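Local atomic coordinates of putative peptidase (Parabacteroides merdae, PDB entry 4L8K), a protein that probably hydrolyses peptide bonds as a member of the S41 family of serine peptidases, whose core has the ClpP/crotonase type of fold. Residues A[91-101]-A[113-124]; A[177-185]-A[268-276]. One frame throughout, in Å; residues are numbered along the deposited sequence.

In the fold
Contact 1 packs a helix on a sheet, whereas contact 2 is strand pairing within one. Contact 1 lays helix 93-100 against the hairpin of strands 110-115 and 120-125, part of the seven-stranded mixed sheet. Contact 2 joins strand 177-182 to the short strand 270-271 in a separate antiparallel sheet of three. Their centres are about 34 Å apart and lie on opposite sides of the chain's centre; the nearest atoms are about 20 Å apart, so neither touches the other. A pentanediol molecule, probably from the crystallisation liquor, lies about 3 Å from the side chain of T179 in contact 2 and may mark a pocket.

Contact 1 (A[91-101]-A[113-124])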
loop_
_atom_site.group_PDB
_atom_site.type_symbol
_atom_site.label_atom_id
_atom_site.label_comp_id
_atom_site.label_asym_id
_atom_site.label_seq_id
_atom_site.Cartn_x
_atom_site.Cartn_y
_atom_site.Cartn_z
ATOM N N PHE A 91 11.837 -8.607 -1.179
ATOM C CA PHE A 91 11.702 -9.004 0.230
ATOM C C PHE A 91 11.742 -10.524 0.300
ATOM O O PHE A 91 11.093 -11.180 -0.510
ATOM C CB PHE A 91 10.381 -8.471 0.866
ATOM C CG PHE A 91 10.217 -8.828 2.325
ATOM C CD1 PHE A 91 10.813 -8.056 3.320
ATOM C CD2 PHE A 91 9.508 -9.962 2.702
ATOM C CE1 PHE A 91 10.705 -8.410 4.670
ATOM C CE2 PHE A 91 9.398 -10.324 4.053
ATOM C CZ PHE A 91 9.994 -9.541 5.024
ATOM N N TYR A 92 12.511 -11.074 1.248
ATOM C CA TYR A 92 12.622 -12.511 1.491
ATOM C C TYR A 92 12.768 -12.679 2.966
ATOM O O TYR A 92 13.715 -12.135 3.561
ATOM C CB TYR A 92 13.812 -13.155 0.727
ATOM C CG TYR A 92 13.749 -12.938 -0.771
ATOM C CD1 TYR A 92 12.975 -13.764 -1.584
ATOM C CD2 TYR A 92 14.413 -11.866 -1.371
ATOM C CE1 TYR A 92 12.897 -13.553 -2.963
ATOM C CE2 TYR A 92 14.327 -11.639 -2.740
ATOM C CZ TYR A 92 13.581 -12.491 -3.533
ATOM O OH TYR A 92 13.515 -12.267 -4.881
ATOM N N LYS A 93 11.817 -13.381 3.577
ATOM C CA LYS A 93 11.787 -13.651 5.015
ATOM C C LYS A 93 13.100 -14.343 5.464
ATOM O O LYS A 93 13.666 -13.974 6.493
ATOM C CB LYS A 93 10.541 -14.517 5.331
ATOM C CG LYS A 93 10.447 -15.112 6.738
ATOM C CD LYS A 93 9.935 -14.120 7.793
ATOM C CE LYS A 93 9.641 -14.757 9.144
ATOM N NZ LYS A 93 10.797 -15.531 9.712
ATOM N N GLU A 94 13.600 -15.300 4.663
ATOM C CA GLU A 94 14.822 -16.068 4.956
ATOM C C GLU A 94 16.048 -15.138 5.031
ATOM O O GLU A 94 16.913 -15.347 5.882
ATOM C CB GLU A 94 15.044 -17.190 3.912
ATOM C CG GLU A 94 13.912 -18.208 3.854
ATOM C CD GLU A 94 12.613 -17.853 3.132
ATOM O OE1 GLU A 94 12.541 -16.796 2.453
ATOM O OE2 GLU A 94 11.661 -18.660 3.251
ATOM N N ILE A 95 16.109 -14.098 4.172
ATOM C CA ILE A 95 17.209 -13.125 4.206
ATOM C C ILE A 95 16.993 -12.170 5.414
ATOM O O ILE A 95 17.944 -11.843 6.117
ATOM C CB ILE A 95 17.351 -12.370 2.857
ATOM C CG1 ILE A 95 17.771 -13.300 1.685
ATOM C CG2 ILE A 95 18.282 -11.147 2.966
ATOM C CD1 ILE A 95 19.142 -13.966 1.620
ATOM N N GLN A 96 15.741 -11.770 5.669
ATOM C CA GLN A 96 15.389 -10.931 6.806
ATOM C C GLN A 96 15.783 -11.622 8.156
ATOM O O GLN A 96 16.243 -10.937 9.080
ATOM C CB GLN A 96 13.906 -10.582 6.777
ATOM C CG GLN A 96 13.533 -9.553 7.842
ATOM C CD GLN A 96 12.052 -9.473 8.064
ATOM O OE1 GLN A 96 11.346 -10.482 8.189
ATOM N NE2 GLN A 96 11.559 -8.250 8.125
ATOM N N ASP A 97 15.651 -12.977 8.231
ATOM C CA ASP A 97 16.055 -13.801 9.391
ATOM C C ASP A 97 17.521 -13.563 9.767
ATOM O O ASP A 97 17.859 -13.673 10.939
ATOM C CB ASP A 97 15.839 -15.310 9.133
ATOM C CG ASP A 97 14.385 -15.755 9.039
ATOM O OD1 ASP A 97 13.512 -15.060 9.591
ATOM O OD2 ASP A 97 14.121 -16.798 8.400
ATOM N N ASN A 98 18.384 -13.202 8.793
ATOM C CA ASN A 98 19.794 -12.923 9.064
ATOM C C ASN A 98 19.997 -11.616 9.846
ATOM O O ASN A 98 21.037 -11.440 10.474
ATOM C CB ASN A 98 20.593 -12.886 7.769
ATOM C CG ASN A 98 20.641 -14.214 7.077
ATOM O OD1 ASN A 98 20.423 -15.253 7.690
ATOM N ND2 ASN A 98 20.917 -14.206 5.781
ATOM N N TYR A 99 19.021 -10.719 9.802
ATOM C CA TYR A 99 19.032 -9.431 10.486
ATOM C C TYR A 99 18.255 -9.505 11.789
ATOM O O TYR A 99 18.736 -9.020 12.817
ATOM C CB TYR A 99 18.464 -8.315 9.581
ATOM C CG TYR A 99 19.294 -8.100 8.330
ATOM C CD1 TYR A 99 19.094 -8.882 7.193
ATOM C CD2 TYR A 99 20.318 -7.155 8.301
ATOM C CE1 TYR A 99 19.895 -8.731 6.061
ATOM C CE2 TYR A 99 21.103 -6.973 7.159
ATOM C CZ TYR A 99 20.893 -7.771 6.044
ATOM O OH TYR A 99 21.667 -7.622 4.918
ATOM N N LEU A 100 17.060 -10.103 11.761
ATOM C CA LEU A 100 16.261 -10.227 12.974
ATOM C C LEU A 100 16.777 -11.331 13.900
ATOM O O LEU A 100 16.701 -11.173 15.113
ATOM C CB LEU A 100 14.762 -10.451 12.645
ATOM C CG LEU A 100 13.976 -9.202 12.182
ATOM C CD1 LEU A 100 12.604 -9.574 11.678
ATOM C CD2 LEU A 100 13.891 -8.147 13.287
ATOM N N GLY A 101 17.309 -12.416 13.345
ATOM C CA GLY A 101 17.770 -13.563 14.123
ATOM C C GLY A 101 16.648 -14.197 14.934
ATOM O O GLY A 101 15.482 -14.210 14.509
ATOM N N LYS A 113 14.734 -4.721 16.399
ATOM C CA LYS A 113 16.097 -5.046 16.808
ATOM C C LYS A 113 17.079 -3.945 16.407
ATOM O O LYS A 113 16.944 -3.359 15.335
ATOM C CB LYS A 113 16.519 -6.378 16.143
ATOM C CG LYS A 113 17.773 -6.999 16.717
ATOM C CD LYS A 113 18.141 -8.243 15.984
ATOM C CE LYS A 113 19.386 -8.868 16.538
ATOM N NZ LYS A 113 19.581 -10.231 15.970
ATOM N N ARG A 114 18.121 -3.749 17.229
ATOM C CA ARG A 114 19.198 -2.806 16.915
ATOM C C ARG A 114 20.212 -3.489 15.985
ATOM O O ARG A 114 20.609 -4.640 16.216
ATOM C CB ARG A 114 19.895 -2.273 18.179
ATOM C CG ARG A 114 19.006 -1.364 18.989
ATOM C CD ARG A 114 19.744 -0.659 20.112
ATOM N NE ARG A 114 20.493 -1.571 20.978
ATOM C CZ ARG A 114 20.379 -1.609 22.304
ATOM N NH1 ARG A 114 19.513 -0.818 22.928
ATOM N NH2 ARG A 114 21.140 -2.424 23.014
ATOM N N LEU A 115 20.624 -2.767 14.944
ATOM C CA LEU A 115 21.626 -3.230 13.993
ATOM C C LEU A 115 22.850 -2.281 13.993
ATOM O O LEU A 115 22.794 -1.197 14.582
ATOM C CB LEU A 115 21.006 -3.306 12.563
ATOM C CG LEU A 115 19.712 -4.133 12.353
ATOM C CD1 LEU A 115 19.237 -3.996 10.907
ATOM C CD2 LEU A 115 19.934 -5.605 12.726
ATOM N N ALA A 116 23.939 -2.695 13.301
ATOM C CA ALA A 116 25.170 -1.946 13.074
ATOM C C ALA A 116 25.771 -1.360 14.389
ATOM O O ALA A 116 25.822 -0.127 14.588
ATOM C CB ALA A 116 24.904 -0.835 12.062
ATOM N N ASP A 117 26.239 -2.252 15.269
ATOM C CA ASP A 117 26.853 -1.928 16.570
ATOM C C ASP A 117 25.945 -0.977 17.389
ATOM O O ASP A 117 26.399 0.016 17.971
ATOM C CB ASP A 117 28.293 -1.370 16.404
ATOM C CG ASP A 117 29.177 -1.389 17.659
ATOM O OD1 ASP A 117 28.913 -2.210 18.574
ATOM O OD2 ASP A 117 30.148 -0.605 17.712
ATOM N N ASP A 118 24.632 -1.305 17.400
ATOM C CA ASP A 118 23.555 -0.633 18.136
ATOM C C ASP A 118 23.325 0.838 17.713
ATOM O O ASP A 118 22.674 1.581 18.451
ATOM C CB ASP A 118 23.831 -0.717 19.657
ATOM C CG ASP A 118 23.905 -2.146 20.168
ATOM O OD1 ASP A 118 22.914 -2.892 19.992
ATOM O OD2 ASP A 118 24.964 -2.528 20.717
ATOM N N GLN A 119 23.785 1.237 16.505
ATOM C CA GLN A 119 23.617 2.608 15.994
ATOM C C GLN A 119 22.314 2.789 15.264
ATOM O O GLN A 119 21.871 3.936 15.109
ATOM C CB GLN A 119 24.754 2.999 15.029
ATOM C CG GLN A 119 26.160 3.070 15.669
ATOM C CD GLN A 119 27.260 3.271 14.640
ATOM O OE1 GLN A 119 27.806 4.373 14.463
ATOM N NE2 GLN A 119 27.573 2.223 13.898
ATOM N N ILE A 120 21.721 1.668 14.761
ATOM C CA ILE A 120 20.507 1.736 13.944
ATOM C C ILE A 120 19.392 0.862 14.513
ATOM O O ILE A 120 19.600 -0.320 14.795
ATOM C CB ILE A 120 20.883 1.319 12.480
ATOM C CG1 ILE A 120 21.696 2.477 11.813
ATOM C CG2 ILE A 120 19.624 0.940 11.629
ATOM C CD1 ILE A 120 22.352 2.123 10.578
ATOM N N GLY A 121 18.223 1.467 14.684
ATOM C CA GLY A 121 17.015 0.775 15.105
ATOM C C GLY A 121 16.296 0.202 13.893
ATOM O O GLY A 121 16.064 0.908 12.916
ATOM N N TYR A 122 15.992 -1.089 13.895
ATOM C CA TYR A 122 15.272 -1.708 12.765
ATOM C C TYR A 122 13.902 -2.213 13.250
ATOM O O TYR A 122 13.812 -2.902 14.257
ATOM C CB TYR A 122 16.103 -2.819 12.089
ATOM C CG TYR A 122 15.329 -3.624 11.051
ATOM C CD1 TYR A 122 15.166 -3.154 9.747
ATOM C CD2 TYR A 122 14.705 -4.825 11.392
ATOM C CE1 TYR A 122 14.421 -3.867 8.806
ATOM C CE2 TYR A 122 13.925 -5.525 10.466
ATOM C CZ TYR A 122 13.802 -5.054 9.172
ATOM O OH TYR A 122 13.056 -5.772 8.265
ATOM N N VAL A 123 12.840 -1.817 12.548
ATOM C CA VAL A 123 11.478 -2.274 12.837
ATOM C C VAL A 123 10.910 -2.947 11.579
ATOM O O VAL A 123 10.981 -2.387 10.488
ATOM C CB VAL A 123 10.507 -1.142 13.343
ATOM C CG1 VAL A 123 9.127 -1.701 13.704
ATOM C CG2 VAL A 123 11.087 -0.360 14.526
ATOM N N TYR A 124 10.339 -4.138 11.737
ATOM C CA TYR A 124 9.554 -4.758 10.683
ATOM C C TYR A 124 8.088 -4.757 11.135
ATOM O O TYR A 124 7.749 -5.260 12.217
ATOM C CB TYR A 124 10.007 -6.166 10.277
ATOM C CG TYR A 124 9.164 -6.681 9.126
ATOM C CD1 TYR A 124 9.173 -6.037 7.890
ATOM C CD2 TYR A 124 8.300 -7.758 9.293
ATOM C CE1 TYR A 124 8.364 -6.467 6.840
ATOM C CE2 TYR A 124 7.509 -8.221 8.239
ATOM C CZ TYR A 124 7.520 -7.550 7.023
ATOM O OH TYR A 124 6.709 -7.927 5.987
#
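A helix laid over a beta hairpin of the ClpP/crotonase-type sheet is the theme here, with Q96 and L100 of helix 93-100 meeting Y122, and K113 of the hairpin reaching the C-terminal end of the helix. The hairpin joins strands 110-115 and 120-125 through a type I' turn from A116 to Q119, with a classic beta bulge where Q119 and I120 both face L115. Q96 makes the central polar link. With CG anti to the backbone N (chi1 -172°) and the chain extended, its amide reaches out from the helix, and NE2 gives a nearly straight hydrogen bond to Y122 OH at 2.9 Å (163°), in the plane of the amide. Y122 OH also bonds D153 on the neighbouring strand 149-153, which ties the helix to the interior of the sheet. The same NE2 stands over one face of the Y124 ring, tightly, 3.0 Å from Y124 CG and displaced toward the rim, with amide and ring steeply inclined. Beside it, L100 CD2 lies at the edge of the Y122 ring, 3.9 Å from CE2. At the helix terminus the fully extended K113 brings NZ to L100 O (3.1 Å) and Y99 O in two weak bonds, while D103 takes the same ammonium in a salt bridge; the partial negative charge of the helix-end carbonyls would probably stabilise it. L115 CD2 packs 3.6 Å from Y99 O. At the other end, the rings of F91 and Y124 are tilted only 15° from each other but displaced so far that they hardly overlap, with F91 CE1 3.7 Å from Y124 CE1.

Contact 2 (A[177-185]-A[268-276]); sequences ILTGYTQYK and CPVLDVNKQ
Y181 turns CG away from its own carbonyl carbon (chi1 -57°), and K275 does the same (chi1 -72°) before running out fully extended, which brings the aliphatic part of the lysine across one face of the tyrosine ring. The result is a CH-pi contact: K275 CE sits over the ring toward its rim, 3.7 Å from Y181 CZ. At the edge of that ring, near its plane, lies the carbonyl of D272, whose O is 3.4 Å from Y181 CD1. The backbones beneath are paired as antiparallel strands. Y181 and L271 form a hydrogen-bonded pair, Y181 N to L271 O at 2.9 Å and L271 N to Y181 O at 2.8 Å, and their CB atoms meet on one face of the sheet. T182 and V270 follow as a non-hydrogen-bonded pair, with their methyls on the other face. Beyond them, Q183 N reaches P269 O at 3.2 Å. The Q183 side chain, whose NE2 bonds T194 O, lays OE1 3.7 Å from L271 CD1. At the opposite end, V273 CG1 rests 3.5 Å from L178 O, and a water linking T179 O to V273 N, the latter bond weak, bridges the separating chains. Strand 270-271 ends in a type I turn from D272 to K275. D272 OD1 accepts from N274 N, an Asx turn, and also from Q276 N, the two coming from opposite faces of the carboxylate. The turn lies where the short edge strand of a three-stranded antiparallel sheet ends, with strand 177-182 in the middle and strand 197-201 on its far side.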
loop_
_atom_site.group_PDB
_atom_site.type_symbol
_atom_site.label_atom_id
_atom_site.label_comp_id
_atom_site.label_asym_id
_atom_site.label_seq_id
_atom_site.Cartn_x
_atom_site.Cartn_y
_atom_site.Cartn_z
ATOM N N ILE A 177 -0.228 18.698 10.233
ATOM C CA ILE A 177 0.049 18.834 8.798
ATOM C C ILE A 177 -1.101 18.333 7.959
ATOM O O ILE A 177 -1.862 17.464 8.390
ATOM C CB ILE A 177 1.346 18.056 8.369
ATOM C CG1 ILE A 177 1.275 16.534 8.713
ATOM C CG2 ILE A 177 2.625 18.733 8.862
ATOM C CD1 ILE A 177 2.042 15.559 7.710
ATOM N N LEU A 178 -1.171 18.843 6.724
ATOM C CA LEU A 178 -2.051 18.365 5.684
ATOM C C LEU A 178 -1.403 17.081 5.169
ATOM O O LEU A 178 -0.223 17.119 4.842
ATOM C CB LEU A 178 -2.173 19.455 4.588
ATOM C CG LEU A 178 -2.917 19.047 3.301
ATOM C CD1 LEU A 178 -4.400 18.869 3.558
ATOM C CD2 LEU A 178 -2.664 20.049 2.185
ATOM N N THR A 179 -2.129 15.942 5.146
ATOM C CA THR A 179 -1.555 14.656 4.704
ATOM C C THR A 179 -1.904 14.350 3.248
ATOM O O THR A 179 -1.239 13.550 2.590
ATOM C CB THR A 179 -2.007 13.502 5.620
ATOM O OG1 THR A 179 -3.402 13.246 5.439
ATOM C CG2 THR A 179 -1.678 13.745 7.081
ATOM N N GLY A 180 -2.946 15.005 2.763
ATOM C CA GLY A 180 -3.442 14.836 1.412
ATOM C C GLY A 180 -4.918 15.113 1.369
ATOM O O GLY A 180 -5.446 15.846 2.220
ATOM N N TYR A 181 -5.580 14.544 0.354
ATOM C CA TYR A 181 -6.997 14.761 0.088
ATOM C C TYR A 181 -7.717 13.481 -0.269
ATOM O O TYR A 181 -7.101 12.526 -0.764
ATOM C CB TYR A 181 -7.179 15.750 -1.101
ATOM C CG TYR A 181 -6.524 17.103 -0.921
ATOM C CD1 TYR A 181 -5.198 17.311 -1.282
ATOM C CD2 TYR A 181 -7.260 18.208 -0.480
ATOM C CE1 TYR A 181 -4.586 18.555 -1.115
ATOM C CE2 TYR A 181 -6.665 19.464 -0.335
ATOM C CZ TYR A 181 -5.323 19.629 -0.647
ATOM O OH TYR A 181 -4.731 20.859 -0.526
ATOM N N THR A 182 -9.050 13.494 -0.081
ATOM C CA THR A 182 -9.936 12.406 -0.507
ATOM C C THR A 182 -11.029 13.012 -1.385
ATOM O O THR A 182 -11.397 14.166 -1.208
ATOM C CB THR A 182 -10.517 11.593 0.680
ATOM O OG1 THR A 182 -11.253 12.459 1.552
ATOM C CG2 THR A 182 -9.438 10.832 1.475
ATOM N N GLN A 183 -11.509 12.240 -2.347
ATOM C CA GLN A 183 -12.621 12.566 -3.241
ATOM C C GLN A 183 -13.568 11.408 -3.209
ATOM O O GLN A 183 -13.116 10.292 -3.003
ATOM C CB GLN A 183 -12.133 12.775 -4.680
ATOM C CG GLN A 183 -11.341 14.026 -4.903
ATOM C CD GLN A 183 -11.143 14.241 -6.373
ATOM O OE1 GLN A 183 -10.259 13.655 -6.988
ATOM N NE2 GLN A 183 -11.957 15.096 -6.970
ATOM N N TYR A 184 -14.855 11.618 -3.431
ATOM C CA TYR A 184 -15.723 10.454 -3.500
ATOM C C TYR A 184 -16.653 10.607 -4.704
ATOM O O TYR A 184 -16.869 11.721 -5.193
ATOM C CB TYR A 184 -16.449 10.155 -2.177
ATOM C CG TYR A 184 -17.519 11.135 -1.756
ATOM C CD1 TYR A 184 -17.219 12.209 -0.922
ATOM C CD2 TYR A 184 -18.857 10.918 -2.082
ATOM C CE1 TYR A 184 -18.214 13.077 -0.473
ATOM C CE2 TYR A 184 -19.858 11.783 -1.647
ATOM C CZ TYR A 184 -19.533 12.862 -0.841
ATOM O OH TYR A 184 -20.520 13.731 -0.431
ATOM N N LYS A 185 -17.089 9.467 -5.253
ATOM C CA LYS A 185 -17.950 9.430 -6.427
ATOM C C LYS A 185 -19.264 10.123 -6.079
ATOM O O LYS A 185 -19.947 9.705 -5.140
ATOM C CB LYS A 185 -18.153 7.981 -6.900
ATOM C CG LYS A 185 -18.517 7.882 -8.372
ATOM C CD LYS A 185 -17.291 7.833 -9.254
ATOM C CE LYS A 185 -17.538 8.361 -10.636
ATOM N NZ LYS A 185 -18.609 7.611 -11.368
ATOM N N CYS A 268 -12.634 5.269 -3.297
ATOM C CA CYS A 268 -12.360 6.703 -3.362
ATOM C C CYS A 268 -10.939 7.018 -3.840
ATOM O O CYS A 268 -9.987 6.468 -3.286
ATOM C CB CYS A 268 -12.604 7.350 -1.998
ATOM S SG CYS A 268 -14.066 6.750 -1.113
ATOM N N PRO A 269 -10.750 7.995 -4.765
ATOM C CA PRO A 269 -9.378 8.421 -5.081
ATOM C C PRO A 269 -8.747 9.154 -3.868
ATOM O O PRO A 269 -9.384 10.009 -3.245
ATOM C CB PRO A 269 -9.549 9.393 -6.262
ATOM C CG PRO A 269 -10.960 9.276 -6.684
ATOM C CD PRO A 269 -11.737 8.797 -5.512
ATOM N N VAL A 270 -7.516 8.777 -3.515
ATOM C CA VAL A 270 -6.728 9.421 -2.468
ATOM C C VAL A 270 -5.662 10.233 -3.201
ATOM O O VAL A 270 -4.990 9.703 -4.098
ATOM C CB VAL A 270 -6.139 8.432 -1.423
ATOM C CG1 VAL A 270 -5.059 9.095 -0.567
ATOM C CG2 VAL A 270 -7.236 7.853 -0.535
ATOM N N LEU A 271 -5.555 11.533 -2.860
ATOM C CA LEU A 271 -4.600 12.421 -3.493
ATOM C C LEU A 271 -3.532 12.855 -2.517
ATOM O O LEU A 271 -3.801 13.010 -1.325
ATOM C CB LEU A 271 -5.300 13.670 -4.091
ATOM C CG LEU A 271 -6.618 13.463 -4.851
ATOM C CD1 LEU A 271 -7.254 14.773 -5.185
ATOM C CD2 LEU A 271 -6.409 12.640 -6.105
ATOM N N ASP A 272 -2.320 13.115 -3.032
ATOM C CA ASP A 272 -1.249 13.628 -2.198
ATOM C C ASP A 272 -1.447 15.168 -1.987
ATOM O O ASP A 272 -2.447 15.725 -2.443
ATOM C CB ASP A 272 0.137 13.273 -2.795
ATOM C CG ASP A 272 0.456 13.811 -4.181
ATOM O OD1 ASP A 272 -0.146 14.845 -4.583
ATOM O OD2 ASP A 272 1.348 13.242 -4.839
ATOM N N VAL A 273 -0.498 15.848 -1.309
ATOM C CA VAL A 273 -0.589 17.286 -1.032
ATOM C C VAL A 273 -0.530 18.137 -2.343
ATOM O O VAL A 273 -0.907 19.304 -2.328
ATOM C CB VAL A 273 0.454 17.777 0.006
ATOM C CG1 VAL A 273 0.173 17.172 1.379
ATOM C CG2 VAL A 273 1.898 17.488 -0.451
ATOM N N ASN A 274 -0.092 17.544 -3.460
ATOM C CA ASN A 274 -0.038 18.234 -4.761
ATOM C C ASN A 274 -1.262 17.850 -5.612
ATOM O O ASN A 274 -1.297 18.153 -6.809
ATOM C CB ASN A 274 1.271 17.919 -5.513
ATOM C CG ASN A 274 2.500 18.162 -4.684
ATOM O OD1 ASN A 274 2.682 19.218 -4.070
ATOM N ND2 ASN A 274 3.344 17.158 -4.604
ATOM N N LYS A 275 -2.267 17.189 -4.966
ATOM C CA LYS A 275 -3.528 16.743 -5.544
ATOM C C LYS A 275 -3.300 15.690 -6.668
ATOM O O LYS A 275 -4.120 15.548 -7.581
ATOM C CB LYS A 275 -4.365 17.941 -6.026
ATOM C CG LYS A 275 -4.934 18.733 -4.856
ATOM C CD LYS A 275 -5.666 19.978 -5.292
ATOM C CE LYS A 275 -6.169 20.734 -4.087
ATOM N NZ LYS A 275 -6.805 22.020 -4.464
ATOM N N GLN A 276 -2.207 14.917 -6.551
ATOM C CA GLN A 276 -1.886 13.833 -7.490
ATOM C C GLN A 276 -2.333 12.491 -6.910
ATOM O O GLN A 276 -2.209 12.258 -5.704
ATOM C CB GLN A 276 -0.385 13.811 -7.852
ATOM C CG GLN A 276 0.164 15.157 -8.381
ATOM C CD GLN A 276 -0.563 15.752 -9.596
ATOM O OE1 GLN A 276 -1.041 15.077 -10.516
ATOM N NE2 GLN A 276 -0.783 17.039 -9.537
HETATM O O HOH W 1 0.436 13.569 0.459
HETATM O O HOH W 2 -2.190 21.055 -1.080
#